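PDB 4RF6: arginine kinase from Anthopleura japonica, which catalyses the reversible transfer of a phosphoryl group from ATP to L-arginine, giving phosphoarginine and ADP, with two phosphagen kinase repeats in one chain. Local coordinates for residues E44-K47 with N48-T51; A91-E94 with D95-P99; S408-D411 with C412-G416; K443-E446 with D447-P451. All blocks are in the same frame, centred on the assembly; numbering follows the deposited sequence.

Contact 1. Residues E44-K47 with N48-T51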
loop_
_atom_site.group_PDB
_atom_site.type_symbol
_atom_site.label_atom_id
_atom_site.label_comp_id
_atom_site.label_asym_id
_atom_site.label_seq_id
_atom_site.Cartn_x
_atom_site.Cartn_y
_atom_site.Cartn_z
ATOM N N GLU A 44 -20.427 -15.430 -45.481
ATOM C CA GLU A 44 -21.157 -15.155 -46.721
ATOM C C GLU A 44 -22.347 -14.224 -46.496
ATOM O O GLU A 44 -22.564 -13.281 -47.257
ATOM C CB GLU A 44 -21.641 -16.456 -47.374
ATOM C CG GLU A 44 -20.602 -17.160 -48.242
ATOM C CD GLU A 44 -21.174 -18.349 -49.003
ATOM O OE1 GLU A 44 -22.400 -18.587 -48.923
ATOM O OE2 GLU A 44 -20.392 -19.049 -49.685
ATOM N N SER A 45 -23.111 -14.492 -45.444
ATOM C CA SER A 45 -24.323 -13.732 -45.146
ATOM C C SER A 45 -24.052 -12.267 -44.787
ATOM O O SER A 45 -24.893 -11.397 -45.025
ATOM C CB SER A 45 -25.087 -14.411 -44.002
ATOM O OG SER A 45 -26.196 -13.638 -43.586
ATOM N N LEU A 46 -22.873 -12.000 -44.227
ATOM C CA LEU A 46 -22.587 -10.700 -43.621
ATOM C C LEU A 46 -21.470 -9.894 -44.300
ATOM O O LEU A 46 -21.278 -8.721 -43.982
ATOM C CB LEU A 46 -22.244 -10.881 -42.137
ATOM C CG LEU A 46 -23.328 -11.439 -41.217
ATOM C CD1 LEU A 46 -22.802 -11.560 -39.797
ATOM C CD2 LEU A 46 -24.561 -10.549 -41.252
ATOM N N LYS A 47 -20.743 -10.506 -45.232
ATOM C CA LYS A 47 -19.538 -9.875 -45.788
ATOM C C LYS A 47 -19.770 -8.586 -46.590
ATOM O O LYS A 47 -18.828 -7.820 -46.817
ATOM C CB LYS A 47 -18.740 -10.873 -46.631
ATOM C CG LYS A 47 -19.430 -11.287 -47.920
ATOM C CD LYS A 47 -18.650 -12.390 -48.619
ATOM C CE LYS A 47 -19.157 -12.601 -50.035
ATOM N NZ LYS A 47 -18.466 -13.741 -50.698
ATOM N N ASN A 48 -21.009 -8.339 -47.010
ATOM C CA ASN A 48 -21.307 -7.156 -47.820
ATOM C C ASN A 48 -22.050 -6.049 -47.069
ATOM O O ASN A 48 -22.298 -4.974 -47.622
ATOM C CB ASN A 48 -22.073 -7.548 -49.087
ATOM C CG ASN A 48 -21.246 -8.405 -50.028
ATOM O OD1 ASN A 48 -20.060 -8.148 -50.239
ATOM N ND2 ASN A 48 -21.865 -9.438 -50.590
ATOM N N LYS A 49 -22.396 -6.315 -45.810
ATOM C CA LYS A 49 -23.119 -5.349 -44.987
ATOM C C LYS A 49 -22.177 -4.332 -44.347
ATOM O O LYS A 49 -21.069 -4.679 -43.922
ATOM C CB LYS A 49 -23.918 -6.064 -43.894
ATOM C CG LYS A 49 -24.836 -7.154 -44.427
ATOM C CD LYS A 49 -25.900 -7.537 -43.408
ATOM C CE LYS A 49 -26.816 -8.624 -43.965
ATOM N NZ LYS A 49 -27.892 -8.981 -42.999
ATOM N N LYS A 50 -22.625 -3.078 -44.274
ATOM C CA LYS A 50 -21.850 -2.012 -43.635
ATOM C C LYS A 50 -22.740 -1.144 -42.743
ATOM O O LYS A 50 -23.874 -0.819 -43.113
ATOM C CB LYS A 50 -21.164 -1.139 -44.692
ATOM C CG LYS A 50 -20.179 -1.903 -45.563
ATOM C CD LYS A 50 -19.506 -1.012 -46.583
ATOM C CE LYS A 50 -18.617 -1.837 -47.496
ATOM N NZ LYS A 50 -18.535 -1.239 -48.852
ATOM N N THR A 51 -22.225 -0.771 -41.574
ATOM C CA THR A 51 -22.950 0.107 -40.661
ATOM C C THR A 51 -22.916 1.539 -41.189
ATOM O O THR A 51 -22.228 1.819 -42.176
ATOM C CB THR A 51 -22.352 0.064 -39.236
ATOM O OG1 THR A 51 -21.129 0.812 -39.197
ATOM C CG2 THR A 51 -22.085 -1.376 -38.801
HETATM O O HOH W 1 -23.311 -9.448 -46.985
HETATM O O HOH W 2 -19.471 -6.678 -44.039
#

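Contact 2. Residues A91-E94 with D95-P99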
loop_
_atom_site.group_PDB
_atom_site.type_symbol
_atom_site.label_atom_id
_atom_site.label_comp_id
_atom_site.label_asym_id
_atom_site.label_seq_id
_atom_site.Cartn_x
_atom_site.Cartn_y
_atom_site.Cartn_z
ATOM N N ALA A 91 -23.633 -15.065 -30.758
ATOM C CA ALA A 91 -23.050 -16.353 -30.402
ATOM C C ALA A 91 -21.829 -16.154 -29.511
ATOM O O ALA A 91 -21.673 -16.824 -28.491
ATOM C CB ALA A 91 -22.677 -17.119 -31.653
ATOM N N ILE A 92 -20.965 -15.226 -29.908
ATOM C CA ILE A 92 -19.765 -14.915 -29.138
ATOM C C ILE A 92 -20.118 -14.457 -27.719
ATOM O O ILE A 92 -19.538 -14.929 -26.740
ATOM C CB ILE A 92 -18.914 -13.844 -29.843
ATOM C CG1 ILE A 92 -18.306 -14.409 -31.128
ATOM C CG2 ILE A 92 -17.821 -13.321 -28.913
ATOM C CD1 ILE A 92 -17.398 -13.441 -31.864
ATOM N N ILE A 93 -21.078 -13.543 -27.619
ATOM C CA ILE A 93 -21.499 -13.015 -26.325
ATOM C C ILE A 93 -22.033 -14.121 -25.416
ATOM O O ILE A 93 -21.568 -14.285 -24.283
ATOM C CB ILE A 93 -22.579 -11.915 -26.487
ATOM C CG1 ILE A 93 -21.949 -10.608 -26.975
ATOM C CG2 ILE A 93 -23.312 -11.686 -25.166
ATOM C CD1 ILE A 93 -22.912 -9.711 -27.762
ATOM N N GLU A 94 -23.000 -14.887 -25.916
ATOM C CA GLU A 94 -23.635 -15.921 -25.102
ATOM C C GLU A 94 -22.684 -17.066 -24.728
ATOM O O GLU A 94 -22.934 -17.794 -23.765
ATOM C CB GLU A 94 -24.918 -16.438 -25.768
ATOM C CG GLU A 94 -26.047 -15.405 -25.810
ATOM C CD GLU A 94 -27.362 -15.981 -26.314
ATOM O OE1 GLU A 94 -27.345 -17.095 -26.878
ATOM O OE2 GLU A 94 -28.409 -15.320 -26.139
ATOM N N ASP A 95 -21.600 -17.225 -25.485
ATOM C CA ASP A 95 -20.546 -18.170 -25.116
ATOM C C ASP A 95 -19.723 -17.592 -23.973
ATOM O O ASP A 95 -19.720 -18.132 -22.864
ATOM C CB ASP A 95 -19.632 -18.460 -26.310
ATOM C CG ASP A 95 -18.647 -19.603 -26.048
ATOM O OD1 ASP A 95 -18.073 -19.688 -24.941
ATOM O OD2 ASP A 95 -18.444 -20.422 -26.966
ATOM N N TYR A 96 -19.015 -16.498 -24.256
ATOM C CA TYR A 96 -18.132 -15.861 -23.280
ATOM C C TYR A 96 -18.843 -15.568 -21.969
ATOM O O TYR A 96 -18.266 -15.749 -20.901
ATOM C CB TYR A 96 -17.550 -14.553 -23.840
ATOM C CG TYR A 96 -16.579 -13.842 -22.904
ATOM C CD1 TYR A 96 -17.037 -12.991 -21.901
ATOM C CD2 TYR A 96 -15.208 -14.014 -23.034
ATOM C CE1 TYR A 96 -16.157 -12.342 -21.047
ATOM C CE2 TYR A 96 -14.318 -13.367 -22.188
ATOM C CZ TYR A 96 -14.802 -12.535 -21.198
ATOM O OH TYR A 96 -13.930 -11.885 -20.360
ATOM N N HIS A 97 -20.090 -15.113 -22.058
ATOM C CA HIS A 97 -20.828 -14.658 -20.884
ATOM C C HIS A 97 -21.831 -15.683 -20.346
ATOM O O HIS A 97 -22.723 -15.324 -19.573
ATOM C CB HIS A 97 -21.573 -13.358 -21.205
ATOM C CG HIS A 97 -20.680 -12.171 -21.395
ATOM N ND1 HIS A 97 -20.208 -11.421 -20.339
ATOM C CD2 HIS A 97 -20.198 -11.585 -22.517
ATOM C CE1 HIS A 97 -19.457 -10.437 -20.801
ATOM N NE2 HIS A 97 -19.436 -10.512 -22.119
ATOM N N SER A 98 -21.699 -16.942 -20.758
ATOM C CA SER A 98 -22.616 -17.983 -20.298
ATOM C C SER A 98 -22.617 -18.028 -18.770
ATOM O O SER A 98 -21.566 -17.896 -18.142
ATOM C CB SER A 98 -22.250 -19.348 -20.894
ATOM O OG SER A 98 -20.907 -19.684 -20.618
ATOM N N PRO A 99 -23.795 -18.230 -18.161
ATOM C CA PRO A 99 -25.046 -18.650 -18.798
ATOM C C PRO A 99 -25.944 -17.502 -19.260
ATOM O O PRO A 99 -27.132 -17.754 -19.465
ATOM C CB PRO A 99 -25.741 -19.402 -17.663
ATOM C CG PRO A 99 -25.371 -18.603 -16.453
ATOM C CD PRO A 99 -23.962 -18.083 -16.702
#

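Contact 3. Residues S408-D411 with C412-G416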
loop_
_atom_site.group_PDB
_atom_site.type_symbol
_atom_site.label_atom_id
_atom_site.label_comp_id
_atom_site.label_asym_id
_atom_site.label_seq_id
_atom_site.Cartn_x
_atom_site.Cartn_y
_atom_site.Cartn_z
ATOM N N SER A 408 -5.154 -9.038 20.551
ATOM C CA SER A 408 -5.127 -10.198 21.439
ATOM C C SER A 408 -3.726 -10.439 21.992
ATOM O O SER A 408 -2.753 -9.826 21.547
ATOM C CB SER A 408 -5.601 -11.453 20.712
ATOM O OG SER A 408 -4.623 -11.890 19.785
ATOM N N LEU A 409 -3.628 -11.330 22.973
ATOM C CA LEU A 409 -2.326 -11.757 23.477
ATOM C C LEU A 409 -1.507 -12.363 22.350
ATOM O O LEU A 409 -0.304 -12.112 22.235
ATOM C CB LEU A 409 -2.486 -12.794 24.588
ATOM C CG LEU A 409 -1.170 -13.347 25.134
ATOM C CD1 LEU A 409 -0.455 -12.283 25.939
ATOM C CD2 LEU A 409 -1.392 -14.594 25.984
ATOM N N TYR A 410 -2.157 -13.172 21.517
ATOM C CA TYR A 410 -1.439 -13.859 20.453
ATOM C C TYR A 410 -0.912 -12.867 19.424
ATOM O O TYR A 410 0.167 -13.075 18.865
ATOM C CB TYR A 410 -2.299 -14.934 19.780
ATOM C CG TYR A 410 -1.505 -16.183 19.449
ATOM C CD1 TYR A 410 -0.434 -16.135 18.560
ATOM C CD2 TYR A 410 -1.821 -17.402 20.030
ATOM C CE1 TYR A 410 0.302 -17.269 18.260
ATOM C CE2 TYR A 410 -1.096 -18.545 19.735
ATOM C CZ TYR A 410 -0.038 -18.471 18.853
ATOM O OH TYR A 410 0.686 -19.604 18.558
ATOM N N ASP A 411 -1.667 -11.796 19.173
ATOM C CA ASP A 411 -1.159 -10.696 18.354
ATOM C C ASP A 411 0.179 -10.213 18.914
ATOM O O ASP A 411 1.150 -10.031 18.175
ATOM C CB ASP A 411 -2.148 -9.519 18.327
ATOM C CG ASP A 411 -3.378 -9.805 17.491
ATOM O OD1 ASP A 411 -3.276 -10.629 16.559
ATOM O OD2 ASP A 411 -4.439 -9.200 17.763
ATOM N N CYS A 412 0.223 -10.019 20.230
ATOM C CA CYS A 412 1.410 -9.463 20.881
ATOM C C CYS A 412 2.615 -10.392 20.837
ATOM O O CYS A 412 3.750 -9.936 20.707
ATOM C CB CYS A 412 1.102 -9.106 22.334
ATOM S SG CYS A 412 -0.026 -7.716 22.507
ATOM N N ILE A 413 2.372 -11.697 20.938
ATOM C CA ILE A 413 3.468 -12.654 21.037
ATOM C C ILE A 413 3.837 -13.266 19.688
ATOM O O ILE A 413 4.827 -13.997 19.580
ATOM C CB ILE A 413 3.130 -13.779 22.035
ATOM C CG1 ILE A 413 2.113 -14.746 21.416
ATOM C CG2 ILE A 413 2.604 -13.187 23.346
ATOM C CD1 ILE A 413 1.865 -15.981 22.247
ATOM N N ASN A 414 3.055 -12.955 18.657
ATOM C CA ASN A 414 3.206 -13.609 17.354
ATOM C C ASN A 414 4.628 -13.608 16.785
ATOM O O ASN A 414 5.118 -14.639 16.325
ATOM C CB ASN A 414 2.211 -13.044 16.330
ATOM C CG ASN A 414 2.154 -13.873 15.061
ATOM O OD1 ASN A 414 1.649 -15.000 15.068
ATOM N ND2 ASN A 414 2.682 -13.328 13.964
ATOM N N SER A 415 5.299 -12.462 16.830
ATOM C CA SER A 415 6.643 -12.365 16.273
ATOM C C SER A 415 7.636 -13.279 16.986
ATOM O O SER A 415 8.575 -13.789 16.368
ATOM C CB SER A 415 7.141 -10.923 16.319
ATOM O OG SER A 415 8.296 -10.770 15.513
ATOM N N GLY A 416 7.437 -13.477 18.288
ATOM C CA GLY A 416 8.304 -14.355 19.058
ATOM C C GLY A 416 7.956 -15.817 18.845
ATOM O O GLY A 416 8.792 -16.704 19.043
#

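Contact 4. Residues K443-E446 with D447-P451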
loop_
_atom_site.group_PDB
_atom_site.type_symbol
_atom_site.label_atom_id
_atom_site.label_comp_id
_atom_site.label_asym_id
_atom_site.label_seq_id
_atom_site.Cartn_x
_atom_site.Cartn_y
_atom_site.Cartn_z
ATOM N N LYS A 443 6.734 -8.508 33.328
ATOM C CA LYS A 443 7.894 -9.378 33.484
ATOM C C LYS A 443 8.951 -9.127 32.410
ATOM O O LYS A 443 10.152 -9.173 32.684
ATOM C CB LYS A 443 7.462 -10.849 33.474
ATOM C CG LYS A 443 6.704 -11.267 34.731
ATOM C CD LYS A 443 6.128 -12.677 34.618
ATOM C CE LYS A 443 5.262 -13.025 35.836
ATOM N NZ LYS A 443 4.035 -12.168 35.933
ATOM N N ILE A 444 8.509 -8.865 31.185
ATOM C CA ILE A 444 9.446 -8.589 30.092
ATOM C C ILE A 444 10.068 -7.202 30.228
ATOM O O ILE A 444 11.272 -7.034 30.015
ATOM C CB ILE A 444 8.785 -8.773 28.714
ATOM C CG1 ILE A 444 8.634 -10.259 28.412
ATOM C CG2 ILE A 444 9.614 -8.139 27.616
ATOM C CD1 ILE A 444 7.360 -10.587 27.707
ATOM N N VAL A 445 9.255 -6.213 30.599
ATOM C CA VAL A 445 9.772 -4.863 30.830
ATOM C C VAL A 445 10.844 -4.851 31.922
ATOM O O VAL A 445 11.925 -4.280 31.740
ATOM C CB VAL A 445 8.654 -3.880 31.211
ATOM C CG1 VAL A 445 9.246 -2.604 31.804
ATOM C CG2 VAL A 445 7.797 -3.554 30.003
ATOM N N GLU A 446 10.543 -5.485 33.052
ATOM C CA GLU A 446 11.447 -5.470 34.197
ATOM C C GLU A 446 12.659 -6.370 33.983
ATOM O O GLU A 446 13.672 -6.236 34.674
ATOM C CB GLU A 446 10.706 -5.839 35.489
ATOM C CG GLU A 446 9.720 -4.765 35.962
ATOM C CD GLU A 446 9.076 -5.089 37.305
ATOM O OE1 GLU A 446 9.155 -6.259 37.743
ATOM O OE2 GLU A 446 8.491 -4.164 37.918
ATOM N N ASP A 447 12.562 -7.290 33.031
ATOM C CA ASP A 447 13.709 -8.125 32.695
ATOM C C ASP A 447 14.667 -7.337 31.806
ATOM O O ASP A 447 15.845 -7.168 32.142
ATOM C CB ASP A 447 13.266 -9.416 32.000
ATOM C CG ASP A 447 14.389 -10.443 31.891
ATOM O OD1 ASP A 447 15.472 -10.105 31.364
ATOM O OD2 ASP A 447 14.178 -11.590 32.340
ATOM N N TYR A 448 14.161 -6.841 30.679
ATOM C CA TYR A 448 15.006 -6.122 29.735
ATOM C C TYR A 448 15.526 -4.816 30.327
ATOM O O TYR A 448 16.653 -4.411 30.041
ATOM C CB TYR A 448 14.273 -5.834 28.416
ATOM C CG TYR A 448 15.139 -5.051 27.442
ATOM C CD1 TYR A 448 16.026 -5.706 26.595
ATOM C CD2 TYR A 448 15.091 -3.657 27.391
ATOM C CE1 TYR A 448 16.832 -5.001 25.711
ATOM C CE2 TYR A 448 15.896 -2.943 26.513
ATOM C CZ TYR A 448 16.761 -3.623 25.676
ATOM O OH TYR A 448 17.558 -2.926 24.801
ATOM N N HIS A 449 14.703 -4.151 31.136
ATOM C CA HIS A 449 15.083 -2.856 31.683
ATOM C C HIS A 449 15.560 -2.960 33.131
ATOM O O HIS A 449 15.583 -1.959 33.852
ATOM C CB HIS A 449 13.928 -1.849 31.579
ATOM C CG HIS A 449 13.557 -1.491 30.174
ATOM N ND1 HIS A 449 14.268 -0.578 29.426
ATOM C CD2 HIS A 449 12.542 -1.917 29.384
ATOM C CE1 HIS A 449 13.710 -0.459 28.232
ATOM N NE2 HIS A 449 12.661 -1.264 28.184
ATOM N N SER A 450 15.927 -4.171 33.546
ATOM C CA SER A 450 16.557 -4.383 34.848
ATOM C C SER A 450 17.674 -3.356 35.009
ATOM O O SER A 450 18.457 -3.145 34.081
ATOM C CB SER A 450 17.120 -5.805 34.937
ATOM O OG SER A 450 17.720 -6.062 36.192
ATOM N N PRO A 451 17.765 -2.708 36.185
ATOM C CA PRO A 451 17.078 -2.956 37.456
ATOM C C PRO A 451 15.777 -2.171 37.674
ATOM O O PRO A 451 15.265 -2.215 38.793
ATOM C CB PRO A 451 18.114 -2.485 38.475
ATOM C CG PRO A 451 18.745 -1.310 37.797
ATOM C CD PRO A 451 18.762 -1.629 36.317
#

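Contact 1. Residues E44-K47 with N48-T51
Leu46 and Lys49 are the ends of a type I beta turn that carries the chain off the end of helix 40-46, in the small N-terminal domain of the first repeat. Its closing backbone bond runs from Lys49 N to Leu46 O at 3.2 Å, and the donor sits well above the carbonyl plane, 58° out of it. Two waters bridge backbone atoms of the turn. One water donates to Ser45 O and accepts from Asn48 N at 2.6 Å, linking the last helical turn to the loop; a second lies 2.7 Å from Leu46 O and also reaches Lys49 O. Outside the turn, Asn17 ND2 donates to Lys47 O, and Thr51 OG1 is bonded to Asp78.

The apolar contact is made by the aliphatic part of a lysine. CG of Lys49 stands beside its own backbone N (chi1 -53°) and the rest of the chain is extended, which carries it back past the leucine, with Lys49 CD 3.9 Å from Leu46 CD2. Lys47 and Asn48 instead lie side by side and point the same way, Lys47 CG being 4.0 Å from Asn48 OD1. One carbon farther along, Lys49 CE comes to 3.5 Å from Ser45 O.

Contact 2. Residues A91-E94 with D95-P99
Ile93 and His97 meet one helical turn apart, where helix 86-96 ends. The carbonyl oxygen Ile93 O takes the backbone N-H of His97 at 2.8 Å, nearly along the C=O axis, and also lies at the edge of the imidazole in the ring plane, 3.5 Å from His97 CD2. The isoleucine adds its CG2 branch, which reaches the same ring carbon at 4.1 Å. CG of the histidine stands beside its backbone N (chi1 -70°); this lays the ring against the last helical turn, and chi2 of -84° presents the CD2 edge to Ile93 O. Tyr96 CD1 lies 3.4 Å above the plane and over the centre of the His97 ring, so the tyrosine meets that face edge-on.

Up to here the helical bonds continue, Tyr96 N to Ile92 O at 3.0 Å. After it, His97 leaves helical geometry and Ser98 folds back: both its N and its OG donate to Asp95 O, the hydroxyl at 3.0 Å and in the carbonyl plane. A cis peptide then leads into Pro99.

Farther out, His97 NE2 is bonded to Pro279 O, Asp95 OD2 to Tyr37 OH and Glu94 OE2 to Leu102 N. Ile92 packs on Val74, which probably contributes to the substrate site, as in related enzymes. Because NE2 meets a carbonyl oxygen, it probably carries the proton; that bond and the packing at CD2 restrain the ring's rotation.

Contact 3. Residues S408-D411 with C412-G416
The ring of Tyr410 has Ile413 over one face and the amide oxygen of Asn414 near its plane at the edge. Ile413 CD1 stands 4.3 Å from the ring centroid and only 7° off the ring normal, a CH-pi contact almost straight above the centre. Asn414 OD1 approaches Tyr410 CE1 to 4.1 Å, the amide plane turned 50° from the ring. These contacts belong to the first turns of helix 409-418, which opens with a capping box: Ser408 OG, at the N-cap, accepts from Asp411 N at 3.0 Å, and Asp411 OD2 accepts from Ser408 N at 2.9 Å. The second bond is nearly straight, though it meets the carboxylate from above its plane.

The isoleucine serves two neighbours at once. With CG1 of Ile413 between the backbone N and the carbonyl carbon (chi1 74°), its longer branch goes to the tyrosine. The other branch turns to the leucine, and Ile413 CG2 lies 4.1 Å from Leu409 CD1. Leu409 in turn packs on Phe395 and Leu398 of helix 392-398 and on Leu440 of helix 438-448, joining this helix to two others of the second N-terminal domain.

Salt bridges run from Asp411 to Arg370, at the end of the long helix 344-370, and to Arg125 in the first repeat, so the capping carboxylate also ties the two repeats together. Its negative charge, close to the helix N-terminus, probably interacts favourably with the helix dipole. Asn414 ND2 is bonded to Ala556 O. Inside the helix, Ile413 N donates to Leu409 O at 3.0 Å, in the carbonyl plane.

Contact 4. Residues K443-E446 with D447-P451
Val445 O is held by the backbone N of His449 at 2.8 Å, the donor tilted 25° from the carbonyl plane. The same oxygen lies at the imidazole edge, in its plane and 3.4 Å from His449 CD2. Val445 CG1 touches that ring carbon at 4.1 Å; this methyl stands opposite the valine's own backbone N (chi1 165°), which brings it against the CD2 side of the histidine. Tyr448 brings its own CD2 3.5 Å above the plane and over the centre of the His449 ring.

These contacts sit at the C-terminal end of helix 438-448 in the second N-terminal domain, where His449 is the first residue to depart from helical geometry. One residue earlier, Tyr448 N donates to Ile444 O at 3.0 Å in a nearly straight bond. Asp447 N is shared less firmly, with weak bonds to both Lys443 O and Ile444 O. The Asp447 carboxylate turns to helix 385-389, OD2 meeting Tyr389 OH and forming a salt bridge with Lys388. Glu446 OE2 accepts from Leu454 N, and His449 NE2 is bonded to Pro631 O. Ser450 N makes a weak 3.3 Å bond to Asp447 O ahead of the cis peptide to Pro451.

Overall arrangement
The four contacts come one after another along the chain, two in each repeat. Contacts 1 and 2 belong to the first N-terminal domain, their centres 22 Å apart, at the ends of helices 40-46 and 86-96. Contacts 3 and 4 lie in the second, 18 Å apart, at the start of helix 409-418 and the end of helix 438-448. Contacts 2 and 4 are counterparts, 68 Å apart between centres: the same helix end with its histidine and cis proline, consistent with two tandem copies of one kinase fold. Contact 3 lies closest to the chain's centre, beside the long helix 344-370 and near where the copies adjoin, whereas contact 1 is outermost.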